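Local coordinates for protein haloacid dehalogenase-like hydrolase (PDB 4EZE) that probably hydrolyses O-phosphoserine to serine and phosphate with magnesium as cofactor, the last step of L-serine biosynthesis, at residues 36-41 with 55-60; 26-31 with 85-90; 139-144 with 153-158. All blocks are in the same frame, centred on the assembly; numbering follows the deposited sequence.

In the fold
Contacts 1 and 2 both lie in the N-terminal domain, whose four-stranded antiparallel sheet and two helices are connected as in a ferredoxin-like fold. Their centres are about 12 Å apart and they share one core: Leu-41 CD2 lies 3.9 Å from Phe-28 CZ, and Phe-37 CE2 lies 3.6 Å from Phe-28 CB. Contact 3 belongs to the helical insertion that is probably the C1 cap, its centre about 48 Å from that of contact 1 and about 37 Å from that of contact 2. Contacts 1 and 2 lie away from the active site; contact 3 comes closer without touching it, with the Ser-155 side chain about 12 Å from the sodium ion bound by Asp-114, Asp-116 and Asp-270.

Contact 1 of 3, residues 36-41 with 55-60; sequences TFQKKL and LLFDKR
Gln-38 CG lies over one face of the Phe-57 ring in a CH-pi contact, 4.0 Å from the ring centroid and 13° off the normal, while Leu-41 CD2 approaches the ring obliquely and comes within 4.2 Å of Phe-57 CE1. The contact packs helix 34-45 against strand 56-62, an outermost strand of the antiparallel sheet in this ferredoxin-like N-terminal domain. Gln-38 reaches the ring as a straight rod: CG is anti to the backbone N (chi1 -179°) and the chain stays extended beyond it, which lays the aliphatic part over the aromatic face and carries the amide on to the root of the phenylalanine, where Gln-38 NE2 lies 3.6 Å from Phe-57 CB. The two side chains run past each other in opposite directions, with amide and ring planes stacked 20° apart. Leu-70 of strand 67-75 touches both Gln-38 and Phe-57, and Phe-57 also touches Gln-42 of the helix. The CB of Asp-58 points away from the helix, and its carboxylate pairs with Arg-60. Arg-60 NH2 donates to Asp-58 OD2 at 2.7 Å, on the anti side and somewhat out of the carboxylate plane; Arg-60 NE adds a weak bond to OD2, which lies almost exactly in the guanidinium plane.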
loop_
_atom_site.group_PDB
_atom_site.type_symbol
_atom_site.label_atom_id
_atom_site.label_comp_id
_atom_site.label_asym_id
_atom_site.label_seq_id
_atom_site.Cartn_x
_atom_site.Cartn_y
_atom_site.Cartn_z
ATOM N N THR A 36 -14.036 -23.992 12.355
ATOM C CA THR A 36 -13.022 -24.912 11.828
ATOM C C THR A 36 -11.642 -24.285 11.920
ATOM O O THR A 36 -10.656 -24.947 12.226
ATOM C CB THR A 36 -13.295 -25.277 10.358
ATOM O OG1 THR A 36 -14.660 -25.681 10.216
ATOM C CG2 THR A 36 -12.380 -26.411 9.906
ATOM N N PHE A 37 -11.568 -22.990 11.638
ATOM C CA PHE A 37 -10.280 -22.324 11.561
ATOM C C PHE A 37 -9.709 -22.118 12.956
ATOM O O PHE A 37 -8.503 -22.221 13.190
ATOM C CB PHE A 37 -10.427 -20.982 10.830
ATOM C CG PHE A 37 -9.179 -20.134 10.858
ATOM C CD1 PHE A 37 -8.140 -20.382 9.983
ATOM C CD2 PHE A 37 -9.059 -19.079 11.748
ATOM C CE1 PHE A 37 -6.996 -19.597 10.007
ATOM C CE2 PHE A 37 -7.912 -18.295 11.782
ATOM C CZ PHE A 37 -6.882 -18.556 10.905
ATOM N N GLN A 38 -10.580 -21.798 13.892
ATOM C CA GLN A 38 -10.130 -21.646 15.246
ATOM C C GLN A 38 -9.585 -22.976 15.746
ATOM O O GLN A 38 -8.472 -23.049 16.270
ATOM C CB GLN A 38 -11.280 -21.207 16.130
ATOM C CG GLN A 38 -10.844 -21.002 17.564
ATOM C CD GLN A 38 -11.991 -20.553 18.418
ATOM O OE1 GLN A 38 -12.867 -19.820 17.960
ATOM N NE2 GLN A 38 -12.009 -21.002 19.664
ATOM N N LYS A 39 -10.378 -24.027 15.576
ATOM C CA LYS A 39 -10.000 -25.358 16.034
ATOM C C LYS A 39 -8.654 -25.722 15.446
ATOM O O LYS A 39 -7.686 -26.023 16.159
ATOM C CB LYS A 39 -11.058 -26.370 15.599
ATOM C CG LYS A 39 -10.948 -27.736 16.254
ATOM C CD LYS A 39 -12.221 -28.548 16.034
ATOM C CE LYS A 39 -12.043 -30.000 16.450
ATOM N NZ LYS A 39 -10.799 -30.578 15.863
ATOM N N LYS A 40 -8.598 -25.660 14.125
ATOM C CA LYS A 40 -7.405 -26.015 13.380
ATOM C C LYS A 40 -6.187 -25.236 13.862
ATOM O O LYS A 40 -5.067 -25.750 13.883
ATOM C CB LYS A 40 -7.660 -25.739 11.903
ATOM C CG LYS A 40 -6.635 -26.309 10.957
ATOM C CD LYS A 40 -6.899 -25.799 9.554
ATOM C CE LYS A 40 -6.162 -26.644 8.536
ATOM N NZ LYS A 40 -5.588 -25.735 7.517
ATOM N N LEU A 41 -6.393 -23.978 14.234
ATOM C CA LEU A 41 -5.251 -23.109 14.545
ATOM C C LEU A 41 -4.796 -23.282 15.991
ATOM O O LEU A 41 -3.625 -23.062 16.319
ATOM C CB LEU A 41 -5.584 -21.645 14.216
ATOM C CG LEU A 41 -4.843 -20.413 14.764
ATOM C CD1 LEU A 41 -3.575 -20.155 13.978
ATOM C CD2 LEU A 41 -5.758 -19.184 14.690
ATOM N N LEU A 55 -5.345 -18.107 26.281
ATOM C CA LEU A 55 -5.675 -17.768 24.907
ATOM C C LEU A 55 -7.131 -17.392 24.792
ATOM O O LEU A 55 -8.014 -18.215 24.997
ATOM C CB LEU A 55 -5.379 -18.936 23.976
ATOM C CG LEU A 55 -3.910 -19.322 23.895
ATOM C CD1 LEU A 55 -3.635 -20.044 22.599
ATOM C CD2 LEU A 55 -3.038 -18.098 24.029
ATOM N N LEU A 56 -7.376 -16.138 24.450
ATOM C CA LEU A 56 -8.737 -15.662 24.317
ATOM C C LEU A 56 -9.112 -15.527 22.849
ATOM O O LEU A 56 -8.548 -14.718 22.132
ATOM C CB LEU A 56 -8.886 -14.332 25.042
ATOM C CG LEU A 56 -10.289 -13.757 25.170
ATOM C CD1 LEU A 56 -11.311 -14.857 25.367
ATOM C CD2 LEU A 56 -10.318 -12.770 26.317
ATOM N N PHE A 57 -10.065 -16.337 22.419
ATOM C CA PHE A 57 -10.524 -16.360 21.042
ATOM C C PHE A 57 -11.939 -15.864 20.994
ATOM O O PHE A 57 -12.812 -16.443 21.623
ATOM C CB PHE A 57 -10.569 -17.790 20.524
ATOM C CG PHE A 57 -9.275 -18.274 19.969
ATOM C CD1 PHE A 57 -8.727 -17.676 18.850
ATOM C CD2 PHE A 57 -8.620 -19.337 20.550
ATOM C CE1 PHE A 57 -7.536 -18.127 18.326
ATOM C CE2 PHE A 57 -7.426 -19.798 20.031
ATOM C CZ PHE A 57 -6.885 -19.193 18.919
ATOM N N ASP A 58 -12.180 -14.818 20.222
ATOM C CA ASP A 58 -13.516 -14.279 20.116
ATOM C C ASP A 58 -13.831 -14.068 18.640
ATOM O O ASP A 58 -13.098 -13.378 17.931
ATOM C CB ASP A 58 -13.607 -12.972 20.927
ATOM C CG ASP A 58 -15.007 -12.689 21.417
ATOM O OD1 ASP A 58 -15.936 -13.441 21.051
ATOM O OD2 ASP A 58 -15.180 -11.709 22.172
ATOM N N LYS A 59 -14.900 -14.686 18.159
ATOM C CA LYS A 59 -15.290 -14.475 16.785
ATOM C C LYS A 59 -16.279 -13.327 16.717
ATOM O O LYS A 59 -17.219 -13.263 17.494
ATOM C CB LYS A 59 -15.848 -15.746 16.153
ATOM C CG LYS A 59 -17.060 -16.328 16.831
ATOM C CD LYS A 59 -17.477 -17.603 16.118
ATOM C CE LYS A 59 -18.730 -18.183 16.741
ATOM N NZ LYS A 59 -19.156 -19.378 15.977
ATOM N N ARG A 60 -16.050 -12.424 15.773
ATOM C CA ARG A 60 -16.747 -11.152 15.749
ATOM C C ARG A 60 -17.072 -10.718 14.333
ATOM O O ARG A 60 -16.536 -11.248 13.366
ATOM C CB ARG A 60 -15.871 -10.100 16.413
ATOM C CG ARG A 60 -15.492 -10.479 17.831
ATOM C CD ARG A 60 -14.988 -9.269 18.604
ATOM N NE ARG A 60 -14.821 -9.607 20.015
ATOM C CZ ARG A 60 -14.263 -8.819 20.930
ATOM N NH1 ARG A 60 -13.804 -7.617 20.599
ATOM N NH2 ARG A 60 -14.166 -9.239 22.187
#

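Contact 2 of 3, residues 26-31 with 85-90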
loop_
_atom_site.group_PDB
_atom_site.type_symbol
_atom_site.label_atom_id
_atom_site.label_comp_id
_atom_site.label_asym_id
_atom_site.label_seq_id
_atom_site.Cartn_x
_atom_site.Cartn_y
_atom_site.Cartn_z
ATOM N N ILE A 26 -4.268 -10.236 17.951
ATOM C CA ILE A 26 -4.066 -10.600 16.567
ATOM C C ILE A 26 -5.438 -10.849 15.989
ATOM O O ILE A 26 -6.239 -11.570 16.597
ATOM C CB ILE A 26 -3.305 -11.928 16.441
ATOM C CG1 ILE A 26 -1.915 -11.801 17.062
ATOM C CG2 ILE A 26 -3.229 -12.340 14.981
ATOM C CD1 ILE A 26 -1.077 -13.053 16.959
ATOM N N TYR A 27 -5.717 -10.235 14.842
ATOM C CA TYR A 27 -6.966 -10.518 14.121
ATOM C C TYR A 27 -6.675 -11.449 12.963
ATOM O O TYR A 27 -5.678 -11.275 12.266
ATOM C CB TYR A 27 -7.554 -9.236 13.525
ATOM C CG TYR A 27 -7.772 -8.098 14.497
ATOM C CD1 TYR A 27 -8.914 -8.048 15.290
ATOM C CD2 TYR A 27 -6.855 -7.049 14.591
ATOM C CE1 TYR A 27 -9.136 -6.993 16.167
ATOM C CE2 TYR A 27 -7.069 -5.993 15.461
ATOM C CZ TYR A 27 -8.211 -5.974 16.253
ATOM O OH TYR A 27 -8.445 -4.924 17.109
ATOM N N PHE A 28 -7.557 -12.405 12.725
ATOM C CA PHE A 28 -7.384 -13.322 11.629
ATOM C C PHE A 28 -8.560 -13.200 10.698
ATOM O O PHE A 28 -9.693 -13.251 11.143
ATOM C CB PHE A 28 -7.378 -14.756 12.136
ATOM C CG PHE A 28 -6.203 -15.080 12.980
ATOM C CD1 PHE A 28 -5.033 -15.520 12.404
ATOM C CD2 PHE A 28 -6.273 -14.953 14.354
ATOM C CE1 PHE A 28 -3.940 -15.818 13.191
ATOM C CE2 PHE A 28 -5.189 -15.249 15.143
ATOM C CZ PHE A 28 -4.017 -15.664 14.562
ATOM N N ILE A 29 -8.297 -13.081 9.403
ATOM C CA ILE A 29 -9.379 -13.018 8.431
ATOM C C ILE A 29 -9.207 -14.099 7.389
ATOM O O ILE A 29 -8.184 -14.161 6.696
ATOM C CB ILE A 29 -9.395 -11.675 7.677
ATOM C CG1 ILE A 29 -9.414 -10.497 8.659
ATOM C CG2 ILE A 29 -10.574 -11.637 6.724
ATOM C CD1 ILE A 29 -8.033 -10.050 9.109
ATOM N N THR A 30 -10.241 -14.905 7.224
ATOM C CA THR A 30 -10.152 -16.031 6.356
ATOM C C THR A 30 -11.498 -16.354 5.724
ATOM O O THR A 30 -12.521 -16.010 6.283
ATOM C CB THR A 30 -9.722 -17.237 7.183
ATOM O OG1 THR A 30 -9.514 -18.334 6.306
ATOM C CG2 THR A 30 -10.811 -17.599 8.202
ATOM N N THR A 31 -11.506 -17.035 4.569
ATOM C CA THR A 31 -12.775 -17.548 4.002
ATOM C C THR A 31 -13.206 -18.895 4.592
ATOM O O THR A 31 -14.333 -19.349 4.351
ATOM C CB THR A 31 -12.706 -17.703 2.481
ATOM O OG1 THR A 31 -11.571 -18.526 2.154
ATOM C CG2 THR A 31 -12.570 -16.305 1.810
ATOM N N ARG A 85 7.407 -15.253 12.103
ATOM C CA ARG A 85 7.815 -16.062 10.964
ATOM C C ARG A 85 6.859 -17.249 10.773
ATOM O O ARG A 85 6.346 -17.483 9.670
ATOM C CB ARG A 85 9.270 -16.541 11.121
ATOM C CG ARG A 85 9.930 -16.987 9.817
ATOM C CD ARG A 85 10.868 -18.177 10.012
ATOM N NE ARG A 85 10.260 -19.242 10.820
ATOM C CZ ARG A 85 9.480 -20.214 10.342
ATOM N NH1 ARG A 85 9.195 -20.276 9.048
ATOM N NH2 ARG A 85 8.975 -21.125 11.165
ATOM N N TYR A 86 6.595 -17.979 11.856
ATOM C CA TYR A 86 5.745 -19.163 11.758
ATOM C C TYR A 86 4.283 -18.801 11.430
ATOM O O TYR A 86 3.630 -19.461 10.619
ATOM C CB TYR A 86 5.859 -20.022 13.030
ATOM C CG TYR A 86 5.028 -21.312 13.015
ATOM C CD1 TYR A 86 5.388 -22.382 12.206
ATOM C CD2 TYR A 86 3.893 -21.461 13.821
ATOM C CE1 TYR A 86 4.649 -23.553 12.185
ATOM C CE2 TYR A 86 3.147 -22.639 13.810
ATOM C CZ TYR A 86 3.539 -23.682 12.988
ATOM O OH TYR A 86 2.827 -24.859 12.940
ATOM N N LEU A 87 3.759 -17.751 12.053
ATOM C CA LEU A 87 2.385 -17.351 11.756
ATOM C C LEU A 87 2.245 -16.999 10.247
ATOM O O LEU A 87 1.365 -17.508 9.531
ATOM C CB LEU A 87 1.987 -16.185 12.659
ATOM C CG LEU A 87 0.485 -15.881 12.743
ATOM C CD1 LEU A 87 -0.327 -17.129 13.015
ATOM C CD2 LEU A 87 0.201 -14.839 13.808
ATOM N N ARG A 88 3.166 -16.176 9.776
ATOM C CA ARG A 88 3.233 -15.747 8.394
ATOM C C ARG A 88 3.314 -16.926 7.437
ATOM O O ARG A 88 2.545 -17.004 6.493
ATOM C CB ARG A 88 4.439 -14.828 8.179
ATOM C CG ARG A 88 4.572 -14.341 6.719
ATOM C CD ARG A 88 3.291 -13.624 6.257
ATOM N NE ARG A 88 3.099 -12.342 6.955
ATOM C CZ ARG A 88 1.932 -11.697 7.109
ATOM N NH1 ARG A 88 0.779 -12.201 6.643
ATOM N NH2 ARG A 88 1.922 -10.529 7.757
ATOM N N GLU A 89 4.240 -17.844 7.669
ATOM C CA GLU A 89 4.361 -18.994 6.780
ATOM C C GLU A 89 3.048 -19.777 6.732
ATOM O O GLU A 89 2.610 -20.275 5.685
ATOM C CB GLU A 89 5.500 -19.908 7.247
ATOM C CG GLU A 89 5.343 -21.368 6.822
ATOM C CD GLU A 89 6.365 -22.284 7.491
ATOM O OE1 GLU A 89 7.550 -21.899 7.594
ATOM O OE2 GLU A 89 5.995 -23.397 7.918
ATOM N N LEU A 90 2.431 -19.884 7.895
ATOM C CA LEU A 90 1.177 -20.591 8.057
ATOM C C LEU A 90 0.056 -19.884 7.329
ATOM O O LEU A 90 -0.891 -20.513 6.842
ATOM C CB LEU A 90 0.854 -20.653 9.539
ATOM C CG LEU A 90 -0.225 -21.611 10.003
ATOM C CD1 LEU A 90 0.078 -23.010 9.498
ATOM C CD2 LEU A 90 -0.222 -21.595 11.517
#
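On the helix whose Leu-87 packs onto Ile-26 and Phe-28, the short polar bond is a salt bridge one turn long: Arg-85 NH1 donates to Glu-89 OE1 at 2.7 Å, with an N-H...O angle of 159°. The carboxylate oxygen lies in the guanidinium plane, but the arginine comes to it from above the carboxylate plane. Glu-82 OE2 takes Arg-85 NH2, giving the guanidinium a carboxylate partner on each of two nitrogens.

From another side of the same helix, 81-93, Leu-87 packs on strand 23-29, an inner strand of the ferredoxin-like sheet. Leu-87 carries the whole contact by splitting its two methyls. CD2 meets Ile-26 CD1 tip to tip at 3.8 Å, as the two side chains reach toward each other. CD1 goes to Phe-28 instead, touching the edge of the ring near its plane, 3.8 Å from CE1. With CG anti to the backbone N (chi1 -165°), the leucine fork is directed at the strand and straddles the two strand residues.

Ile-26 and Phe-28 also fit each other: Ile-26 CG2 sits over one face of the phenylalanine ring, offset toward its rim, and the helix meets the same ring at its edge. Phe-98 of strand 97-100 touches both Phe-28 and Leu-87, and Leu-70 and Leu-72 of strand 67-75 pack on Phe-28, extending the core to the neighbouring strands. Arg-88, buried on this helix, bonds through NE to Tyr-84 OH.

No hydrogen bond joins helix segment 85-90 to strand segment 26-31. The contact therefore rests on hydrophobic burial and the fit of methyl groups and ring edge, whereas the charges of Arg-85 and Glu-89 are paired along the helix.

Contact 3 of 3, residues 139-144 with 153-158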
loop_
_atom_site.group_PDB
_atom_site.type_symbol
_atom_site.label_atom_id
_atom_site.label_comp_id
_atom_site.label_asym_id
_atom_site.label_seq_id
_atom_site.Cartn_x
_atom_site.Cartn_y
_atom_site.Cartn_z
ATOM N N THR A 139 8.960 -2.224 -21.746
ATOM C CA THR A 139 9.235 -3.358 -20.892
ATOM C C THR A 139 10.722 -3.657 -20.876
ATOM O O THR A 139 11.231 -4.178 -19.894
ATOM C CB THR A 139 8.478 -4.606 -21.335
ATOM O OG1 THR A 139 7.088 -4.435 -21.036
ATOM C CG2 THR A 139 9.011 -5.818 -20.596
ATOM N N ALA A 140 11.419 -3.318 -21.961
ATOM C CA ALA A 140 12.865 -3.585 -22.042
ATOM C C ALA A 140 13.669 -2.675 -21.123
ATOM O O ALA A 140 14.661 -3.092 -20.520
ATOM C CB ALA A 140 13.371 -3.459 -23.474
ATOM N N ILE A 141 13.256 -1.418 -21.044
ATOM C CA ILE A 141 13.910 -0.485 -20.153
ATOM C C ILE A 141 13.745 -1.043 -18.746
ATOM O O ILE A 141 14.696 -1.067 -17.964
ATOM C CB ILE A 141 13.309 0.929 -20.284
ATOM C CG1 ILE A 141 13.598 1.479 -21.690
ATOM C CG2 ILE A 141 13.826 1.863 -19.178
ATOM C CD1 ILE A 141 12.410 2.160 -22.352
ATOM N N THR A 142 12.540 -1.518 -18.437
ATOM C CA THR A 142 12.282 -2.137 -17.136
ATOM C C THR A 142 13.236 -3.299 -16.932
ATOM O O THR A 142 13.783 -3.476 -15.852
ATOM C CB THR A 142 10.836 -2.648 -17.003
ATOM O OG1 THR A 142 9.921 -1.559 -17.182
ATOM C CG2 THR A 142 10.625 -3.253 -15.627
ATOM N N GLN A 143 13.418 -4.089 -17.989
ATOM C CA GLN A 143 14.402 -5.161 -18.016
ATOM C C GLN A 143 15.735 -4.682 -17.485
ATOM O O GLN A 143 16.225 -5.188 -16.488
ATOM C CB GLN A 143 14.636 -5.625 -19.450
ATOM C CG GLN A 143 13.373 -5.914 -20.229
ATOM C CD GLN A 143 12.622 -7.093 -19.662
ATOM O OE1 GLN A 143 12.278 -7.111 -18.476
ATOM N NE2 GLN A 143 12.366 -8.093 -20.505
ATOM N N GLN A 144 16.315 -3.670 -18.111
ATOM C CA GLN A 144 17.648 -3.254 -17.716
ATOM C C GLN A 144 17.738 -2.804 -16.264
ATOM O O GLN A 144 18.683 -3.151 -15.566
ATOM C CB GLN A 144 18.140 -2.127 -18.617
ATOM C CG GLN A 144 17.903 -2.359 -20.088
ATOM C CD GLN A 144 18.542 -1.292 -20.948
ATOM O OE1 GLN A 144 19.555 -0.704 -20.577
ATOM N NE2 GLN A 144 17.954 -1.039 -22.110
ATOM N N ASN A 153 16.134 6.081 -11.671
ATOM C CA ASN A 153 15.819 7.397 -12.188
ATOM C C ASN A 153 15.950 7.383 -13.699
ATOM O O ASN A 153 15.124 7.939 -14.410
ATOM C CB ASN A 153 16.740 8.456 -11.591
ATOM C CG ASN A 153 16.346 8.849 -10.189
ATOM O OD1 ASN A 153 15.679 8.105 -9.493
ATOM N ND2 ASN A 153 16.763 10.026 -9.772
ATOM N N ALA A 154 16.995 6.724 -14.181
ATOM C CA ALA A 154 17.254 6.620 -15.612
ATOM C C ALA A 154 16.207 5.696 -16.253
ATOM O O ALA A 154 15.813 5.887 -17.408
ATOM C CB ALA A 154 18.679 6.132 -15.862
ATOM N N SER A 155 15.717 4.730 -15.482
ATOM C CA SER A 155 14.560 3.952 -15.914
ATOM C C SER A 155 13.378 4.885 -16.121
ATOM O O SER A 155 12.727 4.873 -17.174
ATOM C CB SER A 155 14.194 2.912 -14.865
ATOM O OG SER A 155 12.864 2.454 -15.047
ATOM N N PHE A 156 13.098 5.701 -15.112
ATOM C CA PHE A 156 11.986 6.638 -15.217
ATOM C C PHE A 156 12.185 7.629 -16.380
ATOM O O PHE A 156 11.282 7.856 -17.186
ATOM C CB PHE A 156 11.758 7.388 -13.888
ATOM C CG PHE A 156 10.616 8.356 -13.948
ATOM C CD1 PHE A 156 9.312 7.913 -13.801
ATOM C CD2 PHE A 156 10.837 9.702 -14.214
ATOM C CE1 PHE A 156 8.248 8.798 -13.905
ATOM C CE2 PHE A 156 9.775 10.596 -14.310
ATOM C CZ PHE A 156 8.473 10.141 -14.156
ATOM N N THR A 157 13.367 8.221 -16.484
ATOM C CA THR A 157 13.571 9.231 -17.523
ATOM C C THR A 157 13.424 8.597 -18.903
ATOM O O THR A 157 12.737 9.132 -19.784
ATOM C CB THR A 157 14.954 9.924 -17.401
ATOM O OG1 THR A 157 15.940 8.957 -17.041
ATOM C CG2 THR A 157 14.939 10.982 -16.316
ATOM N N ARG A 158 14.089 7.461 -19.098
ATOM C CA ARG A 158 14.014 6.734 -20.376
ATOM C C ARG A 158 12.590 6.429 -20.804
ATOM O O ARG A 158 12.205 6.689 -21.945
ATOM C CB ARG A 158 14.802 5.429 -20.314
ATOM C CG ARG A 158 16.168 5.512 -20.963
ATOM C CD ARG A 158 17.010 4.298 -20.607
ATOM N NE ARG A 158 18.130 4.126 -21.527
ATOM C CZ ARG A 158 19.173 4.945 -21.601
ATOM N NH1 ARG A 158 19.247 6.010 -20.813
ATOM N NH2 ARG A 158 20.142 4.705 -22.472
#
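Two consecutive helices, 135-146 and 152-161, pack against each other in a helical part of the haloacid dehalogenase domain, and Ile-141 makes the join. Its CG2 methyl does the touching, lying 3.8 Å from the backbone oxygen Ser-155 O and 3.9 Å from Arg-158 CB. CG1 is anti to the carbonyl carbon (chi1 -65°), which puts CG2 beside that carbon and turns it to the partner helix. The Ser-155 side chain is more distant, its OG 4.3 Å from Ile-141 CG2. The small serine is consistent with the close approach of the backbones, with Ile-141 CA and Ser-155 CA 6.2 Å apart.

These helices follow strand 110-113 and precede strand 197-202 of the parallel sheet, the place where phosphoserine phosphatases of this superfamily carry their helical C1 cap over the active site. In keeping with that, the side chain of Ser-155 is about 11 Å from that of Asp-116, the predicted proton donor.

Ser-155 OG is hydrogen-bonded to Arg-159 NE one turn on, and Arg-159 itself also touches Ile-141. Arg-158 meets the isoleucine obliquely and at its base, through CB; the extended chain beyond belongs to an exposed residue. Within helix 152-161, Asn-153 O is gripped twice by one residue: Thr-157 N donates at 2.7 Å, and Thr-157 OG1 donates at 2.9 Å from a position tilted 24° from the carbonyl plane.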